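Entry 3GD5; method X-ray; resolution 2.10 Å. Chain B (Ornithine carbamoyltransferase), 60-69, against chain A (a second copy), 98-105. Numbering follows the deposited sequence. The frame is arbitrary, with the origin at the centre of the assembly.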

ATOM      1  N   THR B  60     -13.725 -15.000   5.771  1.00 51.34           N
ATOM      2  CA  THR B  60     -13.414 -16.363   5.391  1.00 49.80           C
ATOM      3  C   THR B  60     -14.307 -17.375   6.085  1.00 48.68           C
ATOM      4  O   THR B  60     -14.700 -18.368   5.478  1.00 48.76           O
ATOM      5  CB  THR B  60     -11.940 -16.677   5.664  1.00 49.68           C
ATOM      6  OG1 THR B  60     -11.132 -15.928   4.748  1.00 51.17           O
ATOM      7  CG2 THR B  60     -11.657 -18.158   5.475  1.00 51.58           C
ATOM      8  N   ARG B  61     -14.642 -17.131   7.348  1.00 47.71           N
ATOM      9  CA  ARG B  61     -15.495 -18.066   8.072  1.00 46.24           C
ATOM     10  C   ARG B  61     -16.883 -18.102   7.447  1.00 44.81           C
ATOM     11  O   ARG B  61     -17.488 -19.167   7.312  1.00 43.95           O
ATOM     12  CB  ARG B  61     -15.613 -17.675   9.549  1.00 49.07           C
ATOM     13  CG  ARG B  61     -16.379 -16.379   9.807  1.00 50.71           C
ATOM     14  CD  ARG B  61     -16.657 -16.146  11.299  1.00 51.57           C
ATOM     15  NE  ARG B  61     -15.430 -16.036  12.089  1.00 49.55           N
ATOM     16  CZ  ARG B  61     -14.735 -17.076  12.536  1.00 50.37           C
ATOM     17  NH1 ARG B  61     -15.145 -18.313  12.280  1.00 50.24           N
ATOM     18  NH2 ARG B  61     -13.623 -16.881  13.228  1.00 49.59           N
ATOM     19  N   THR B  62     -17.385 -16.933   7.063  1.00 43.19           N
ATOM     20  CA  THR B  62     -18.704 -16.848   6.459  1.00 42.05           C
ATOM     21  C   THR B  62     -18.669 -17.412   5.044  1.00 39.84           C
ATOM     22  O   THR B  62     -19.637 -18.006   4.583  1.00 41.57           O
ATOM     23  CB  THR B  62     -19.210 -15.387   6.409  1.00 43.02           C
ATOM     24  OG1 THR B  62     -19.265 -14.852   7.740  1.00 44.87           O
ATOM     25  CG2 THR B  62     -20.607 -15.326   5.791  1.00 40.43           C
ATOM     26  N   ARG B  63     -17.551 -17.240   4.357  1.00 38.29           N
ATOM     27  CA  ARG B  63     -17.446 -17.746   3.002  1.00 37.83           C
ATOM     28  C   ARG B  63     -17.416 -19.271   2.987  1.00 37.02           C
ATOM     29  O   ARG B  63     -18.110 -19.899   2.194  1.00 36.26           O
ATOM     30  CB  ARG B  63     -16.201 -17.190   2.312  1.00 37.39           C
ATOM     31  CG  ARG B  63     -16.062 -17.651   0.868  1.00 39.53           C
ATOM     32  CD  ARG B  63     -15.087 -16.771   0.101  1.00 41.47           C
ATOM     33  NE  ARG B  63     -13.738 -16.856   0.643  1.00 40.70           N
ATOM     34  CZ  ARG B  63     -12.891 -17.843   0.378  1.00 42.28           C
ATOM     35  NH1 ARG B  63     -13.249 -18.836  -0.427  1.00 41.26           N
ATOM     36  NH2 ARG B  63     -11.684 -17.836   0.924  1.00 42.77           N
ATOM     37  N   VAL B  64     -16.634 -19.868   3.878  1.00 36.13           N
ATOM     38  CA  VAL B  64     -16.550 -21.322   3.924  1.00 37.02           C
ATOM     39  C   VAL B  64     -17.874 -21.999   4.316  1.00 36.69           C
ATOM     40  O   VAL B  64     -18.259 -22.988   3.692  1.00 36.37           O
ATOM     41  CB  VAL B  64     -15.426 -21.795   4.881  1.00 37.71           C
ATOM     42  CG1 VAL B  64     -15.613 -21.179   6.248  1.00 37.64           C
ATOM     43  CG2 VAL B  64     -15.433 -23.319   4.969  1.00 36.65           C
ATOM     44  N   SER B  65     -18.572 -21.464   5.323  1.00 34.40           N
ATOM     45  CA  SER B  65     -19.835 -22.057   5.754  1.00 32.28           C
ATOM     46  C   SER B  65     -20.880 -21.991   4.642  1.00 31.53           C
ATOM     47  O   SER B  65     -21.578 -22.972   4.386  1.00 30.46           O
ATOM     48  CB  SER B  65     -20.359 -21.381   7.037  1.00 30.71           C
ATOM     49  OG  SER B  65     -20.630 -19.999   6.856  1.00 32.73           O
ATOM     50  N   PHE B  66     -20.988 -20.850   3.971  1.00 30.72           N
ATOM     51  CA  PHE B  66     -21.942 -20.744   2.869  1.00 29.97           C
ATOM     52  C   PHE B  66     -21.519 -21.645   1.713  1.00 30.36           C
ATOM     53  O   PHE B  66     -22.345 -22.341   1.122  1.00 29.07           O
ATOM     54  CB  PHE B  66     -22.040 -19.301   2.367  1.00 31.24           C
ATOM     55  CG  PHE B  66     -23.094 -18.491   3.059  1.00 32.15           C
ATOM     56  CD1 PHE B  66     -24.438 -18.714   2.798  1.00 32.34           C
ATOM     57  CD2 PHE B  66     -22.746 -17.538   4.006  1.00 33.56           C
ATOM     58  CE1 PHE B  66     -25.417 -18.006   3.468  1.00 31.19           C
ATOM     59  CE2 PHE B  66     -23.721 -16.827   4.683  1.00 32.32           C
ATOM     60  CZ  PHE B  66     -25.057 -17.062   4.414  1.00 33.12           C
ATOM     61  N   THR B  67     -20.228 -21.655   1.396  1.00 31.35           N
ATOM     62  CA  THR B  67     -19.789 -22.468   0.276  1.00 32.61           C
ATOM     63  C   THR B  67     -19.955 -23.976   0.491  1.00 30.12           C
ATOM     64  O   THR B  67     -20.420 -24.677  -0.412  1.00 27.45           O
ATOM     65  CB  THR B  67     -18.343 -22.118  -0.155  1.00 30.75           C
ATOM     66  OG1 THR B  67     -17.906 -23.066  -1.141  1.00 36.19           O
ATOM     67  CG2 THR B  67     -17.414 -22.160   0.995  1.00 39.65           C
ATOM     68  N   VAL B  68     -19.610 -24.477   1.673  1.00 30.98           N
ATOM     69  CA  VAL B  68     -19.777 -25.898   1.946  1.00 30.44           C
ATOM     70  C   VAL B  68     -21.264 -26.261   2.047  1.00 30.89           C
ATOM     71  O   VAL B  68     -21.653 -27.387   1.729  1.00 33.62           O
ATOM     72  CB  VAL B  68     -19.055 -26.318   3.234  1.00 32.01           C
ATOM     73  CG1 VAL B  68     -19.277 -27.812   3.494  1.00 32.18           C
ATOM     74  CG2 VAL B  68     -17.560 -26.040   3.099  1.00 34.22           C
ATOM     75  N   ALA B  69     -22.103 -25.316   2.464  1.00 30.18           N
ATOM     76  CA  ALA B  69     -23.543 -25.577   2.558  1.00 29.10           C
ATOM     77  C   ALA B  69     -24.109 -25.838   1.162  1.00 30.62           C
ATOM     78  O   ALA B  69     -24.901 -26.765   0.951  1.00 30.19           O
ATOM     79  CB  ALA B  69     -24.260 -24.388   3.175  1.00 29.46           C
TER
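Chain A 98-105: RVLGRYVD

The centre of the contact is Y103(A), which loses 98 Å² to the helix of chain B, the largest share of any residue in the 329 Å² buried here. Its CA-to-CB bond points toward chain B, and with chi1 at -56° (m) and chi2 at -40° the ring packs against that helix. V64(B) CG1 comes to 3.6 Å from Y103(A) CD2, an oblique approach, whereas S65(B) covers one face of the ring, its CB 4.0 Å from Y103(A) CZ. One turn on, V68(B) also has its CA-to-CB bond directed toward chain A: its CG2 is 4.3 Å from Y103(A) CB, and its CG1 is 3.5 Å from the backbone atom Y103(A) O. V104(A) closes this apolar patch more loosely, with CG1 4.4 Å from V68(B) CG2 and 4.5 Å from V64(B) CG2.

The backbones explain the spacing. Chain B is helical throughout 60-69, with i to i+4 bonds such as V68(B) N to V64(B) O at 2.8 Å, so R61(B), V64(B), S65(B) and V68(B) share a face. Chain A enters as a helix, and the backbone at 100-104 is held by hydrogen bonds from Y103(A) N and V104(A) N to L100(A) O, each 3.0 Å; V104(A) is extended, at phi/psi -106/175. Both chains advance in the same sense: R61(B) CA lies 8.1 Å from V99(A) CA, and S65(B) CA 6.6 Å from Y103(A) CA.

Toward the polar edge, the CA-to-CB bond of R61(B) points sideways, but the end of its side chain comes nearer chain A. V99(A) CG1 sits 4.1 Å from R61(B) NH1, at the guanidinium edge and near its plane, which is packing rather than stacking. No hydrogen bond crosses between the stretches; Y103(A) OH is satisfied elsewhere in the structure.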

ATOM      1  N   ARG A  98      -9.984 -25.498  14.543  1.00 35.65           N
ATOM      2  CA  ARG A  98     -11.155 -26.168  15.087  1.00 35.81           C
ATOM      3  C   ARG A  98     -12.422 -25.875  14.299  1.00 35.66           C
ATOM      4  O   ARG A  98     -13.250 -26.766  14.101  1.00 35.88           O
ATOM      5  CB  ARG A  98     -11.333 -25.799  16.561  1.00 34.68           C
ATOM      6  CG  ARG A  98     -10.455 -26.640  17.478  1.00 34.92           C
ATOM      7  CD  ARG A  98     -10.633 -26.281  18.937  1.00 37.41           C
ATOM      8  NE  ARG A  98     -10.156 -24.932  19.219  1.00 37.80           N
ATOM      9  CZ  ARG A  98      -9.975 -24.443  20.441  1.00 39.09           C
ATOM     10  NH1 ARG A  98     -10.229 -25.193  21.509  1.00 39.21           N
ATOM     11  NH2 ARG A  98      -9.542 -23.199  20.598  1.00 36.26           N
ATOM     12  N   VAL A  99     -12.575 -24.635  13.839  1.00 35.70           N
ATOM     13  CA  VAL A  99     -13.748 -24.271  13.053  1.00 35.13           C
ATOM     14  C   VAL A  99     -13.675 -24.926  11.673  1.00 35.49           C
ATOM     15  O   VAL A  99     -14.663 -25.475  11.181  1.00 36.60           O
ATOM     16  CB  VAL A  99     -13.863 -22.727  12.901  1.00 36.32           C
ATOM     17  CG1 VAL A  99     -14.915 -22.370  11.871  1.00 36.44           C
ATOM     18  CG2 VAL A  99     -14.230 -22.103  14.243  1.00 33.70           C
ATOM     19  N   LEU A 100     -12.500 -24.876  11.054  1.00 34.89           N
ATOM     20  CA  LEU A 100     -12.295 -25.463   9.734  1.00 34.34           C
ATOM     21  C   LEU A 100     -12.570 -26.965   9.777  1.00 34.97           C
ATOM     22  O   LEU A 100     -13.123 -27.547   8.831  1.00 32.91           O
ATOM     23  CB  LEU A 100     -10.860 -25.208   9.275  1.00 37.52           C
ATOM     24  CG  LEU A 100     -10.596 -24.267   8.096  1.00 38.29           C
ATOM     25  CD1 LEU A 100     -11.462 -23.037   8.183  1.00 38.93           C
ATOM     26  CD2 LEU A 100      -9.124 -23.891   8.081  1.00 38.08           C
ATOM     27  N   GLY A 101     -12.191 -27.586  10.886  1.00 35.49           N
ATOM     28  CA  GLY A 101     -12.410 -29.010  11.042  1.00 34.86           C
ATOM     29  C   GLY A 101     -13.888 -29.355  11.054  1.00 35.59           C
ATOM     30  O   GLY A 101     -14.253 -30.508  10.837  1.00 34.27           O
ATOM     31  N   ARG A 102     -14.743 -28.365  11.300  1.00 35.77           N
ATOM     32  CA  ARG A 102     -16.190 -28.603  11.319  1.00 38.04           C
ATOM     33  C   ARG A 102     -16.826 -28.397   9.949  1.00 37.78           C
ATOM     34  O   ARG A 102     -17.989 -28.754   9.751  1.00 38.03           O
ATOM     35  CB  ARG A 102     -16.903 -27.661  12.307  1.00 37.15           C
ATOM     36  CG  ARG A 102     -16.489 -27.784  13.762  1.00 38.04           C
ATOM     37  CD  ARG A 102     -16.662 -29.199  14.292  1.00 38.20           C
ATOM     38  NE  ARG A 102     -16.400 -29.251  15.726  1.00 35.40           N
ATOM     39  CZ  ARG A 102     -17.340 -29.224  16.662  1.00 34.65           C
ATOM     40  NH1 ARG A 102     -18.621 -29.152  16.322  1.00 36.41           N
ATOM     41  NH2 ARG A 102     -17.000 -29.251  17.943  1.00 34.15           N
ATOM     42  N   TYR A 103     -16.078 -27.819   9.007  1.00 36.45           N
ATOM     43  CA  TYR A 103     -16.627 -27.554   7.677  1.00 35.69           C
ATOM     44  C   TYR A 103     -16.075 -28.414   6.541  1.00 35.50           C
ATOM     45  O   TYR A 103     -16.837 -28.905   5.707  1.00 37.74           O
ATOM     46  CB  TYR A 103     -16.434 -26.079   7.287  1.00 34.23           C
ATOM     47  CG  TYR A 103     -17.005 -25.048   8.240  1.00 35.21           C
ATOM     48  CD1 TYR A 103     -18.251 -25.232   8.860  1.00 34.03           C
ATOM     49  CD2 TYR A 103     -16.318 -23.859   8.488  1.00 34.03           C
ATOM     50  CE1 TYR A 103     -18.798 -24.242   9.702  1.00 32.74           C
ATOM     51  CE2 TYR A 103     -16.848 -22.871   9.321  1.00 34.80           C
ATOM     52  CZ  TYR A 103     -18.087 -23.063   9.924  1.00 34.33           C
ATOM     53  OH  TYR A 103     -18.606 -22.056  10.719  1.00 31.85           O
ATOM     54  N   VAL A 104     -14.757 -28.573   6.483  1.00 34.14           N
ATOM     55  CA  VAL A 104     -14.143 -29.358   5.422  1.00 35.24           C
ATOM     56  C   VAL A 104     -13.646 -30.726   5.902  1.00 35.59           C
ATOM     57  O   VAL A 104     -13.680 -31.027   7.092  1.00 35.83           O
ATOM     58  CB  VAL A 104     -12.968 -28.577   4.756  1.00 35.35           C
ATOM     59  CG1 VAL A 104     -13.478 -27.253   4.196  1.00 37.98           C
ATOM     60  CG2 VAL A 104     -11.865 -28.329   5.752  1.00 34.83           C
ATOM     61  N   ASP A 105     -13.160 -31.537   4.971  1.00 36.64           N
ATOM     62  CA  ASP A 105     -12.689 -32.883   5.292  1.00 37.05           C
ATOM     63  C   ASP A 105     -11.184 -33.080   5.188  1.00 37.57           C
ATOM     64  O   ASP A 105     -10.676 -34.172   5.438  1.00 37.94           O
ATOM     65  CB  ASP A 105     -13.391 -33.861   4.371  1.00 40.54           C
ATOM     66  CG  ASP A 105     -14.874 -33.619   4.321  1.00 42.59           C
ATOM     67  OD1 ASP A 105     -15.567 -34.026   5.270  1.00 45.18           O
ATOM     68  OD2 ASP A 105     -15.346 -32.996   3.348  1.00 44.04           O
TER